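Local coordinates for periplasmic binding protein (Veillonella parvula, PDB 4N01) that probably binds a solute in the periplasm, between two alpha/beta lobes, and passes it to an ABC-type importer, its ligand being unidentified, at residues Y266-Y272 with H305-L311; L235-D239 with E330-I334; V241-L245 with T258-Q262; E94-L100 with V318-D322. Where two conformers were deposited one is given. Residues are numbered along the deposited sequence.

Contact 1: Y266-Y272 with H305-L311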
loop_
_atom_site.group_PDB
_atom_site.type_symbol
_atom_site.label_atom_id
_atom_site.label_comp_id
_atom_site.label_asym_id
_atom_site.label_seq_id
_atom_site.Cartn_x
_atom_site.Cartn_y
_atom_site.Cartn_z
ATOM N N TYR A 266 15.397 2.269 14.825
ATOM C CA TYR A 266 15.146 1.068 14.012
ATOM C C TYR A 266 15.254 1.410 12.542
ATOM O O TYR A 266 14.923 2.520 12.132
ATOM C CB TYR A 266 13.752 0.464 14.302
ATOM C CG TYR A 266 13.652 -0.080 15.699
ATOM C CD1 TYR A 266 13.808 -1.435 15.954
ATOM C CD2 TYR A 266 13.455 0.770 16.774
ATOM C CE1 TYR A 266 13.755 -1.934 17.248
ATOM C CE2 TYR A 266 13.410 0.293 18.068
ATOM C CZ TYR A 266 13.563 -1.060 18.299
ATOM O OH TYR A 266 13.525 -1.522 19.586
ATOM N N ILE A 267 15.728 0.459 11.751
ATOM C CA ILE A 267 15.703 0.599 10.304
ATOM C C ILE A 267 14.769 -0.459 9.718
ATOM O O ILE A 267 14.973 -1.665 9.895
ATOM C CB ILE A 267 17.120 0.459 9.684
ATOM C CG1 ILE A 267 17.987 1.664 10.073
ATOM C CG2 ILE A 267 17.019 0.357 8.163
ATOM C CD1 ILE A 267 19.474 1.437 9.838
ATOM N N ILE A 268 13.722 -0.004 9.040
ATOM C CA ILE A 268 12.739 -0.907 8.475
ATOM C C ILE A 268 13.082 -1.089 7.009
ATOM O O ILE A 268 13.165 -0.120 6.257
ATOM C CB ILE A 268 11.315 -0.314 8.613
ATOM C CG1 ILE A 268 10.940 -0.173 10.094
ATOM C CG2 ILE A 268 10.296 -1.183 7.891
ATOM C CD1 ILE A 268 9.713 0.749 10.343
ATOM N N ILE A 269 13.266 -2.336 6.601
ATOM C CA ILE A 269 13.822 -2.639 5.294
ATOM C C ILE A 269 12.791 -3.361 4.440
ATOM O O ILE A 269 12.261 -4.403 4.842
ATOM C CB ILE A 269 15.048 -3.567 5.442
ATOM C CG1 ILE A 269 16.195 -2.821 6.152
ATOM C CG2 ILE A 269 15.475 -4.135 4.080
ATOM C CD1 ILE A 269 17.395 -3.718 6.455
ATOM N N ALA A 270 12.515 -2.824 3.257
ATOM C CA ALA A 270 11.588 -3.479 2.336
ATOM C C ALA A 270 12.263 -4.664 1.644
ATOM O O ALA A 270 13.316 -4.524 1.018
ATOM C CB ALA A 270 11.054 -2.483 1.301
ATOM N N ASP A 271 11.648 -5.833 1.753
ATOM C CA ASP A 271 12.177 -7.051 1.139
ATOM C C ASP A 271 11.471 -7.309 -0.202
ATOM O O ASP A 271 10.253 -7.514 -0.244
ATOM C CB ASP A 271 11.988 -8.226 2.115
ATOM C CG ASP A 271 12.564 -9.537 1.599
ATOM O OD1 ASP A 271 13.275 -10.224 2.368
ATOM O OD2 ASP A 271 12.309 -9.909 0.436
ATOM N N TYR A 272 12.237 -7.304 -1.293
ATOM C CA TYR A 272 11.670 -7.486 -2.638
ATOM C C TYR A 272 11.843 -8.905 -3.195
ATOM O O TYR A 272 11.990 -9.085 -4.403
ATOM C CB TYR A 272 12.267 -6.451 -3.616
ATOM C CG TYR A 272 11.680 -5.056 -3.467
ATOM C CD1 TYR A 272 10.538 -4.687 -4.169
ATOM C CD2 TYR A 272 12.256 -4.119 -2.617
ATOM C CE1 TYR A 272 9.990 -3.417 -4.037
ATOM C CE2 TYR A 272 11.713 -2.843 -2.480
ATOM C CZ TYR A 272 10.580 -2.501 -3.193
ATOM O OH TYR A 272 10.031 -1.239 -3.069
ATOM N N HIS A 305 19.047 -3.271 15.062
ATOM C CA HIS A 305 17.596 -3.092 14.988
ATOM C C HIS A 305 17.119 -3.003 13.538
ATOM O O HIS A 305 16.742 -1.925 13.060
ATOM C CB HIS A 305 17.192 -1.827 15.737
ATOM C CG HIS A 305 17.271 -1.941 17.223
ATOM N ND1 HIS A 305 17.229 -3.158 17.892
ATOM C CD2 HIS A 305 17.372 -1.001 18.194
ATOM C CE1 HIS A 305 17.315 -2.955 19.186
ATOM N NE2 HIS A 305 17.402 -1.645 19.402
ATOM N N PHE A 306 17.143 -4.134 12.841
ATOM C CA PHE A 306 16.670 -4.216 11.459
ATOM C C PHE A 306 15.345 -4.958 11.407
ATOM O O PHE A 306 15.232 -6.075 11.919
ATOM C CB PHE A 306 17.698 -4.959 10.595
ATOM C CG PHE A 306 19.050 -4.297 10.559
ATOM C CD1 PHE A 306 19.233 -3.099 9.875
ATOM C CD2 PHE A 306 20.136 -4.862 11.220
ATOM C CE1 PHE A 306 20.487 -2.477 9.846
ATOM C CE2 PHE A 306 21.395 -4.245 11.196
ATOM C CZ PHE A 306 21.568 -3.052 10.510
ATOM N N ILE A 307 14.353 -4.352 10.761
ATOM C CA ILE A 307 12.999 -4.895 10.727
ATOM C C ILE A 307 12.529 -5.096 9.289
ATOM O O ILE A 307 12.620 -4.196 8.457
ATOM C CB ILE A 307 12.037 -3.953 11.448
ATOM C CG1 ILE A 307 12.409 -3.899 12.929
ATOM C CG2 ILE A 307 10.593 -4.419 11.299
ATOM C CD1 ILE A 307 11.564 -2.980 13.698
ATOM N N ARG A 308 12.039 -6.292 9.002
ATOM C CA ARG A 308 11.666 -6.673 7.637
ATOM C C ARG A 308 10.207 -6.364 7.357
ATOM O O ARG A 308 9.341 -6.704 8.164
ATOM C CB ARG A 308 11.892 -8.173 7.472
ATOM C CG ARG A 308 11.604 -8.724 6.085
ATOM C CD ARG A 308 11.783 -10.223 6.098
ATOM N NE ARG A 308 11.641 -10.815 4.769
ATOM C CZ ARG A 308 10.474 -11.114 4.216
ATOM N NH1 ARG A 308 9.355 -10.856 4.880
ATOM N NH2 ARG A 308 10.422 -11.664 3.007
ATOM N N VAL A 309 9.920 -5.727 6.224
ATOM C CA VAL A 309 8.527 -5.593 5.780
ATOM C C VAL A 309 8.425 -5.865 4.296
ATOM O O VAL A 309 9.425 -5.816 3.579
ATOM C CB VAL A 309 7.957 -4.169 6.014
ATOM C CG1 VAL A 309 7.934 -3.820 7.499
ATOM C CG2 VAL A 309 8.744 -3.121 5.201
ATOM N N LYS A 310 7.211 -6.153 3.839
ATOM C CA LYS A 310 6.901 -6.092 2.420
ATOM C C LYS A 310 6.308 -4.722 2.159
ATOM O O LYS A 310 5.633 -4.160 3.026
ATOM C CB LYS A 310 5.881 -7.159 2.038
ATOM C CG LYS A 310 6.341 -8.578 2.340
ATOM C CD LYS A 310 7.569 -8.938 1.522
ATOM C CE LYS A 310 7.197 -9.110 0.056
ATOM N NZ LYS A 310 8.390 -9.465 -0.791
ATOM N N LEU A 311 6.547 -4.189 0.968
ATOM C CA LEU A 311 6.019 -2.873 0.606
ATOM C C LEU A 311 4.487 -2.854 0.703
ATOM O O LEU A 311 3.900 -1.832 1.058
ATOM C CB LEU A 311 6.467 -2.513 -0.809
ATOM C CG LEU A 311 6.199 -1.088 -1.283
ATOM C CD1 LEU A 311 7.030 -0.108 -0.474
ATOM C CD2 LEU A 311 6.492 -0.966 -2.775
HETATM O O HOH W 1 8.455 -5.460 -0.775
#
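Main-chain hydrogen bonds pair the two strands in parallel: I267 N donates to H305 O (2.9 Å), I307 N to I267 O (2.9 Å), I269 N to I307 O (2.7 Å), V309 N to I269 O (3.0 Å) and D271 N to V309 O (2.9 Å). The zigzag sends I267, I269, F306 and R308 to one face of the sheet, where I269 CD1 lies 3.9 Å from F306 CD1 and I269 also meets I286 of helix 280-290. I268, A270, I307 and V309 point to the other, with I268 CG2 3.6 Å from V309 CG1; there helix 320-332 covers I307 and V309. In this four-stranded parallel sheet of the C-terminal alpha/beta lobe, 306-309 is an edge strand and 266-270 its inner neighbour, also bonded to strand 209-214. Aromatic stacking closes the N-terminal end: the rings of Y266 and H305 form an offset stack, centroids 4.2 Å apart. Charges gather at the C-terminal end, where R308 NE forms a salt bridge with D271 OD1 (3.0 Å) while D271 OD2 accepts from G273 N. K310 NZ donates to D271 O (2.8 Å), and water 1 links that carbonyl to L311 N.

Contact 2: L235-D239 with E330-I334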
loop_
_atom_site.group_PDB
_atom_site.type_symbol
_atom_site.label_atom_id
_atom_site.label_comp_id
_atom_site.label_asym_id
_atom_site.label_seq_id
_atom_site.Cartn_x
_atom_site.Cartn_y
_atom_site.Cartn_z
ATOM N N LEU A 235 0.871 5.499 14.252
ATOM C CA LEU A 235 -0.152 4.840 15.077
ATOM C C LEU A 235 0.427 3.886 16.135
ATOM O O LEU A 235 -0.248 3.579 17.126
ATOM C CB LEU A 235 -1.146 4.071 14.196
ATOM C CG LEU A 235 -2.014 4.905 13.254
ATOM C CD1 LEU A 235 -2.814 3.945 12.372
ATOM C CD2 LEU A 235 -2.948 5.840 14.018
ATOM N N ILE A 236 1.648 3.401 15.922
ATOM C CA ILE A 236 2.269 2.480 16.875
ATOM C C ILE A 236 3.532 3.069 17.483
ATOM O O ILE A 236 4.444 2.338 17.866
ATOM C CB ILE A 236 2.610 1.103 16.252
ATOM C CG1 ILE A 236 3.503 1.272 15.015
ATOM C CG2 ILE A 236 1.330 0.334 15.912
ATOM C CD1 ILE A 236 4.124 -0.070 14.522
ATOM N N GLY A 237 3.587 4.393 17.549
ATOM C CA GLY A 237 4.698 5.060 18.193
ATOM C C GLY A 237 6.002 4.906 17.438
ATOM O O GLY A 237 7.069 4.894 18.042
ATOM N N ALA A 238 5.919 4.769 16.119
ATOM C CA ALA A 238 7.123 4.676 15.296
ATOM C C ALA A 238 7.167 5.924 14.425
ATOM O O ALA A 238 6.338 6.090 13.534
ATOM C CB ALA A 238 7.078 3.424 14.435
ATOM N N ASP A 239 8.108 6.821 14.701
ATOM C CA ASP A 239 8.141 8.118 14.026
ATOM C C ASP A 239 9.202 8.172 12.929
ATOM O O ASP A 239 10.388 8.077 13.213
ATOM C CB ASP A 239 8.410 9.222 15.047
ATOM C CG ASP A 239 7.262 9.407 16.021
ATOM O OD1 ASP A 239 6.090 9.397 15.572
ATOM O OD2 ASP A 239 7.528 9.578 17.237
ATOM N N GLU A 330 7.678 -6.077 17.454
ATOM C CA GLU A 330 9.111 -6.062 17.192
ATOM C C GLU A 330 9.806 -4.786 17.672
ATOM O O GLU A 330 10.929 -4.846 18.173
ATOM C CB GLU A 330 9.380 -6.336 15.703
ATOM C CG GLU A 330 9.168 -7.814 15.323
ATOM C CD GLU A 330 9.188 -8.077 13.824
ATOM O OE1 GLU A 330 9.266 -7.104 13.046
ATOM O OE2 GLU A 330 9.110 -9.261 13.420
ATOM N N ILE A 331 9.142 -3.642 17.539
ATOM C CA ILE A 331 9.743 -2.351 17.909
ATOM C C ILE A 331 9.673 -2.094 19.411
ATOM O O ILE A 331 10.628 -1.605 20.022
ATOM C CB ILE A 331 9.064 -1.198 17.140
ATOM C CG1 ILE A 331 9.416 -1.305 15.656
ATOM C CG2 ILE A 331 9.485 0.175 17.673
ATOM C CD1 ILE A 331 8.597 -0.403 14.758
ATOM N N HIS A 332 8.555 -2.472 20.017
ATOM C CA HIS A 332 8.297 -2.136 21.415
ATOM C C HIS A 332 8.402 -3.320 22.367
ATOM O O HIS A 332 8.299 -3.147 23.580
ATOM C CB HIS A 332 6.914 -1.518 21.532
ATOM C CG HIS A 332 6.789 -0.190 20.842
ATOM N ND1 HIS A 332 7.364 0.957 21.337
ATOM C CD2 HIS A 332 6.149 0.161 19.701
ATOM C CE1 HIS A 332 7.078 1.972 20.531
ATOM N NE2 HIS A 332 6.347 1.514 19.534
ATOM N N GLY A 333 8.590 -4.519 21.825
ATOM C CA GLY A 333 8.777 -5.705 22.653
ATOM C C GLY A 333 7.532 -6.157 23.397
ATOM O O GLY A 333 7.632 -6.826 24.423
ATOM N N ILE A 334 6.359 -5.791 22.890
ATOM C CA ILE A 334 5.102 -6.238 23.483
ATOM C C ILE A 334 4.646 -7.544 22.849
ATOM O O ILE A 334 5.136 -7.949 21.790
ATOM C CB ILE A 334 3.954 -5.225 23.256
ATOM C CG1 ILE A 334 3.645 -5.090 21.758
ATOM C CG2 ILE A 334 4.285 -3.888 23.859
ATOM C CD1 ILE A 334 2.329 -4.371 21.443
#
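I331 puts its CD1 methyl over A238 CB (4.1 Å) and close to I236 CD1 (4.5 Å), so a side chain from the last turn of helix 320-332 covers the start of strand 238-240. The next residue, H332, supplies the polar half of the contact: NE2 donates a hydrogen bond to I236 O at 2.7 Å, and G237 O lies near the ring plane, 3.8 Å from the same nitrogen. The carbonyl is presented by a Schellman motif that ends helix 228-234, with G237 as its C-prime residue at positive phi; G237 N bonds to K234 O and A238 N to L233 O. The chain thus turns from helix straight into strand. G333, also at positive phi, is where the chain leaves helix 320-332. Around this small buried contact, I236 also packs on L324, L327 and A328 of helix 320-332 and on L203 of helix 182-203, A238 rests on V211 of strand 209-214, and I331 reaches across to I307 of strand 306-309.

Contact 3: V241-L245 with T258-Q262. With FMT (formic acid), chain H.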
loop_
_atom_site.group_PDB
_atom_site.type_symbol
_atom_site.label_atom_id
_atom_site.label_comp_id
_atom_site.label_asym_id
_atom_site.label_seq_id
_atom_site.Cartn_x
_atom_site.Cartn_y
_atom_site.Cartn_z
ATOM N N VAL A 241 11.915 9.301 10.638
ATOM C CA VAL A 241 12.869 10.409 10.796
ATOM C C VAL A 241 12.991 11.281 9.558
ATOM O O VAL A 241 13.562 12.383 9.620
ATOM C CB VAL A 241 14.291 9.934 11.207
ATOM C CG1 VAL A 241 14.259 9.279 12.594
ATOM C CG2 VAL A 241 14.849 8.979 10.168
HETATM N N MSE A 242 12.470 10.802 8.431
HETATM C CA MSE A 242 12.516 11.601 7.205
HETATM C C MSE A 242 11.273 12.491 7.057
HETATM O O MSE A 242 11.205 13.320 6.153
HETATM C CB MSE A 242 12.706 10.719 5.956
HETATM C CG MSE A 242 13.969 9.855 6.005
HETATM SE SE MSE A 242 15.610 10.891 6.377
HETATM C CE MSE A 242 15.961 11.460 4.552
ATOM N N SER A 243 10.294 12.316 7.946
ATOM C CA SER A 243 9.099 13.163 7.939
ATOM C C SER A 243 9.350 14.458 8.714
ATOM O O SER A 243 10.222 14.507 9.584
ATOM C CB SER A 243 7.903 12.406 8.527
ATOM O OG SER A 243 6.753 13.241 8.616
ATOM N N GLY A 244 8.602 15.510 8.387
ATOM C CA GLY A 244 8.782 16.803 9.036
ATOM C C GLY A 244 10.019 17.544 8.550
ATOM O O GLY A 244 10.475 18.493 9.197
ATOM N N LEU A 245 10.575 17.118 7.415
ATOM C CA LEU A 245 11.755 17.793 6.846
ATOM C C LEU A 245 11.425 18.674 5.636
ATOM O O LEU A 245 12.324 19.165 4.953
ATOM C CB LEU A 245 12.828 16.772 6.463
ATOM C CG LEU A 245 13.315 15.858 7.591
ATOM C CD1 LEU A 245 14.431 14.968 7.090
ATOM C CD2 LEU A 245 13.785 16.675 8.798
ATOM N N THR A 258 21.592 12.897 6.397
ATOM C CA THR A 258 20.362 13.222 7.090
ATOM C C THR A 258 19.971 12.081 8.026
ATOM O O THR A 258 19.566 12.308 9.171
ATOM C CB THR A 258 19.229 13.492 6.086
ATOM O OG1 THR A 258 19.607 14.592 5.246
ATOM C CG2 THR A 258 17.948 13.846 6.824
ATOM N N VAL A 259 20.105 10.850 7.543
ATOM C CA VAL A 259 19.791 9.683 8.359
ATOM C C VAL A 259 20.715 9.617 9.571
ATOM O O VAL A 259 20.278 9.349 10.694
ATOM C CB VAL A 259 19.949 8.402 7.541
ATOM C CG1 VAL A 259 19.531 7.183 8.370
ATOM C CG2 VAL A 259 19.128 8.511 6.253
ATOM N N ILE A 260 22.002 9.849 9.339
ATOM C CA ILE A 260 22.973 9.847 10.422
ATOM C C ILE A 260 22.633 10.909 11.477
ATOM O O ILE A 260 22.702 10.635 12.681
ATOM C CB ILE A 260 24.401 10.095 9.886
ATOM C CG1 ILE A 260 24.849 8.907 9.019
ATOM C CG2 ILE A 260 25.373 10.273 11.026
ATOM C CD1 ILE A 260 26.083 9.237 8.165
ATOM N N ALA A 261 22.270 12.110 11.026
ATOM C CA ALA A 261 21.900 13.199 11.936
ATOM C C ALA A 261 20.675 12.815 12.773
ATOM O O ALA A 261 20.592 13.125 13.961
ATOM C CB ALA A 261 21.604 14.459 11.144
ATOM N N GLN A 262 19.724 12.146 12.137
ATOM C CA GLN A 262 18.472 11.774 12.795
ATOM C C GLN A 262 18.636 10.576 13.724
ATOM O O GLN A 262 17.839 10.391 14.645
ATOM C CB GLN A 262 17.393 11.478 11.745
ATOM C CG GLN A 262 16.822 12.719 11.053
ATOM C CD GLN A 262 16.010 13.609 11.984
ATOM O OE1 GLN A 262 16.540 14.170 12.951
ATOM N NE2 GLN A 262 14.710 13.742 11.696
HETATM C C FMT H . 11.211 14.679 12.594
HETATM O O1 FMT H . 11.996 15.217 11.811
HETATM O O2 FMT H . 10.842 13.511 12.499
#
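This is a mixed polar and apolar contact at the periphery of the C-terminal alpha/beta lobe, joining the loop that follows edge strand 238-240 to the last turn of helix 256-262, the helix that leads into strand 266-270 of the same parallel sheet. The closest backbone approach is between V241 and Q262, whose CA atoms are 6.1 Å apart and whose CB atoms meet at 3.5 Å. One turn earlier in the helix, T258 CG2 takes two contacts, from the selenium of selenomethionine M242 (SE, 3.8 Å) and from L245 CD1 (3.7 Å); M242 SE also lies 4.2 Å from V259 CG2. On the sheet, V241, M242 and V259 all touch F212 of strand 209-214, so the loop and the helix share a support. S243 OG and G244 N hydrogen-bond to the carboxylate of E226. A formic acid molecule, probably from the crystallisation liquor, accepts a weak hydrogen bond from Q262 NE2 at its O1 (3.1 Å). The same Q262 NE2 makes the strong bond of the contact, donating almost linearly to V241 O at 2.7 Å.

Contact 4: E94-L100 with V318-D322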
loop_
_atom_site.group_PDB
_atom_site.type_symbol
_atom_site.label_atom_id
_atom_site.label_comp_id
_atom_site.label_asym_id
_atom_site.label_seq_id
_atom_site.Cartn_x
_atom_site.Cartn_y
_atom_site.Cartn_z
ATOM N N GLU A 94 4.148 -9.219 -5.629
ATOM C CA GLU A 94 4.670 -10.090 -4.576
ATOM C C GLU A 94 3.613 -11.133 -4.270
ATOM O O GLU A 94 2.517 -11.069 -4.833
ATOM C CB GLU A 94 5.010 -9.272 -3.319
ATOM C CG GLU A 94 3.954 -8.242 -2.919
ATOM C CD GLU A 94 4.275 -7.516 -1.606
ATOM O OE1 GLU A 94 4.079 -8.123 -0.525
ATOM O OE2 GLU A 94 4.708 -6.330 -1.642
ATOM N N GLU A 95 3.931 -12.090 -3.392
ATOM C CA GLU A 95 2.973 -13.131 -3.010
ATOM C C GLU A 95 1.661 -12.508 -2.547
ATOM O O GLU A 95 1.659 -11.554 -1.765
ATOM C CB GLU A 95 3.533 -14.024 -1.892
ATOM C CG GLU A 95 2.594 -15.168 -1.475
ATOM C CD GLU A 95 2.992 -15.842 -0.165
ATOM O OE1 GLU A 95 3.579 -15.169 0.713
ATOM O OE2 GLU A 95 2.708 -17.049 -0.006
ATOM N N ILE A 96 0.551 -13.045 -3.043
ATOM C CA ILE A 96 -0.773 -12.561 -2.658
ATOM C C ILE A 96 -0.951 -12.809 -1.162
ATOM O O ILE A 96 -0.503 -13.832 -0.648
ATOM C CB ILE A 96 -1.864 -13.310 -3.443
ATOM C CG1 ILE A 96 -1.662 -13.071 -4.944
ATOM C CG2 ILE A 96 -3.265 -12.874 -3.000
ATOM C CD1 ILE A 96 -1.638 -11.607 -5.327
ATOM N N TYR A 97 -1.549 -11.855 -0.457
ATOM C CA TYR A 97 -1.865 -12.012 0.963
ATOM C C TYR A 97 -2.569 -13.362 1.150
ATOM O O TYR A 97 -3.605 -13.617 0.529
ATOM C CB TYR A 97 -2.779 -10.854 1.373
ATOM C CG TYR A 97 -2.907 -10.612 2.853
ATOM C CD1 TYR A 97 -1.784 -10.587 3.675
ATOM C CD2 TYR A 97 -4.152 -10.374 3.428
ATOM C CE1 TYR A 97 -1.901 -10.351 5.038
ATOM C CE2 TYR A 97 -4.276 -10.140 4.787
ATOM C CZ TYR A 97 -3.149 -10.129 5.583
ATOM O OH TYR A 97 -3.255 -9.896 6.934
ATOM N N PRO A 98 -1.989 -14.249 1.972
ATOM C CA PRO A 98 -2.427 -15.654 2.003
ATOM C C PRO A 98 -3.933 -15.901 2.193
ATOM O O PRO A 98 -4.456 -16.795 1.522
ATOM C CB PRO A 98 -1.590 -16.253 3.138
ATOM C CG PRO A 98 -0.320 -15.471 3.070
ATOM C CD PRO A 98 -0.770 -14.047 2.777
ATOM N N PRO A 99 -4.628 -15.116 3.042
ATOM C CA PRO A 99 -6.079 -15.354 3.118
ATOM C C PRO A 99 -6.821 -15.120 1.796
ATOM O O PRO A 99 -7.962 -15.565 1.655
ATOM C CB PRO A 99 -6.548 -14.326 4.157
ATOM C CG PRO A 99 -5.346 -14.089 5.019
ATOM C CD PRO A 99 -4.175 -14.160 4.076
ATOM N N LEU A 100 -6.188 -14.448 0.840
ATOM C CA LEU A 100 -6.877 -14.055 -0.397
ATOM C C LEU A 100 -6.430 -14.876 -1.608
ATOM O O LEU A 100 -6.928 -14.676 -2.714
ATOM C CB LEU A 100 -6.640 -12.567 -0.684
ATOM C CG LEU A 100 -7.028 -11.583 0.428
ATOM C CD1 LEU A 100 -6.691 -10.151 0.030
ATOM C CD2 LEU A 100 -8.506 -11.724 0.744
ATOM N N VAL A 318 -4.953 -3.988 2.333
ATOM C CA VAL A 318 -5.748 -4.651 3.361
ATOM C C VAL A 318 -4.858 -5.235 4.442
ATOM O O VAL A 318 -5.340 -5.897 5.350
ATOM C CB VAL A 318 -6.627 -5.767 2.764
ATOM C CG1 VAL A 318 -7.574 -5.187 1.725
ATOM C CG2 VAL A 318 -5.744 -6.849 2.152
ATOM N N ARG A 319 -3.552 -4.969 4.356
ATOM C CA ARG A 319 -2.610 -5.618 5.263
ATOM C C ARG A 319 -2.156 -4.744 6.417
ATOM O O ARG A 319 -1.396 -5.211 7.271
ATOM C CB ARG A 319 -1.357 -6.060 4.508
ATOM C CG ARG A 319 -1.616 -6.895 3.262
ATOM C CD ARG A 319 -0.286 -7.428 2.777
ATOM N NE ARG A 319 -0.381 -8.040 1.459
ATOM C CZ ARG A 319 0.490 -8.925 0.988
ATOM N NH1 ARG A 319 1.509 -9.329 1.746
ATOM N NH2 ARG A 319 0.332 -9.413 -0.230
ATOM N N THR A 320 -2.579 -3.482 6.436
ATOM C CA THR A 320 -1.940 -2.513 7.326
ATOM C C THR A 320 -1.985 -2.846 8.809
ATOM O O THR A 320 -0.943 -2.894 9.468
ATOM C CB THR A 320 -2.493 -1.075 7.143
ATOM O OG1 THR A 320 -2.468 -0.734 5.753
ATOM C CG2 THR A 320 -1.626 -0.093 7.909
ATOM N N VAL A 321 -3.185 -3.040 9.343
ATOM C CA VAL A 321 -3.304 -3.255 10.782
ATOM C C VAL A 321 -2.645 -4.578 11.195
ATOM O O VAL A 321 -2.012 -4.660 12.248
ATOM C CB VAL A 321 -4.771 -3.155 11.250
ATOM C CG1 VAL A 321 -4.901 -3.622 12.692
ATOM C CG2 VAL A 321 -5.238 -1.704 11.129
ATOM N N ASP A 322 -2.753 -5.593 10.340
ATOM C CA ASP A 322 -2.071 -6.866 10.585
ATOM C C ASP A 322 -0.558 -6.677 10.690
ATOM O O ASP A 322 0.085 -7.213 11.598
ATOM C CB ASP A 322 -2.399 -7.872 9.480
ATOM C CG ASP A 322 -1.712 -9.203 9.685
ATOM O OD1 ASP A 322 -2.193 -9.995 10.524
ATOM O OD2 ASP A 322 -0.690 -9.459 9.009
HETATM O O HOH W 2 3.639 -10.660 0.005
#
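V318 leads the segment, its CG2 methyl 4.0 Å from L100 CD1 and 4.1 Å from Y97 CD2, an apolar patch that M172 and W188 also border. R319, just before helix 320-332, reaches furthest. Its CG sits over the face of the Y97 ring, 3.9 Å from the centroid, a CH-pi contact, while CD comes within 3.6 Å of Y97 CD1. At the far end R319 NH2 donates to E95 O (2.9 Å) and forms a salt bridge with E75 of helix 71-79. This arginine therefore spans from the C-terminal lobe to the N-terminal one, across the interface of the two-lobed periplasmic binding protein fold; a glycerol, probably from the crystallisation liquor, lies about 3 Å from the Y97 side chain and may mark the cleft. E94 OE1 is a long salt-bridge partner of R319 NH1 (3.6 Å), well out of the guanidinium plane; it also bonds to S312. Water 2 donates to E94 OE1 and E95 O and accepts from R319 NH1. D322, in the helix's first turn, places OD2 at the Y97 ring edge, 3.3 Å from Y97 OH but too poorly angled for a hydrogen bond.

How the contacts relate
Contacts 1, 2 and 3 belong to the C-terminal lobe; contact 4 crosses to the N-terminal one. Contact 1, the largest by buried area, joins edge strand 306-309 to its inner neighbour through main-chain bonds. Contact 2 is smaller but largely buried, closing one face of that sheet with the end of helix 320-332; contact 4 uses the start of the same helix. I307 CD1 packs on I331 CG1 (3.4 Å) and Y266 OH probably hydrogen-bonds to I331 O (2.9 Å), tying contacts 1 and 2 together. Contact 3, more peripheral, depends on one glutamine bond plus apolar touches. Contact 4 relies on one arginine, through a main-chain hydrogen bond, a CH-pi contact and a water, with only a long charge pair to E94, whose OE1 comes within 3.3 Å of K310 CB in contact 1.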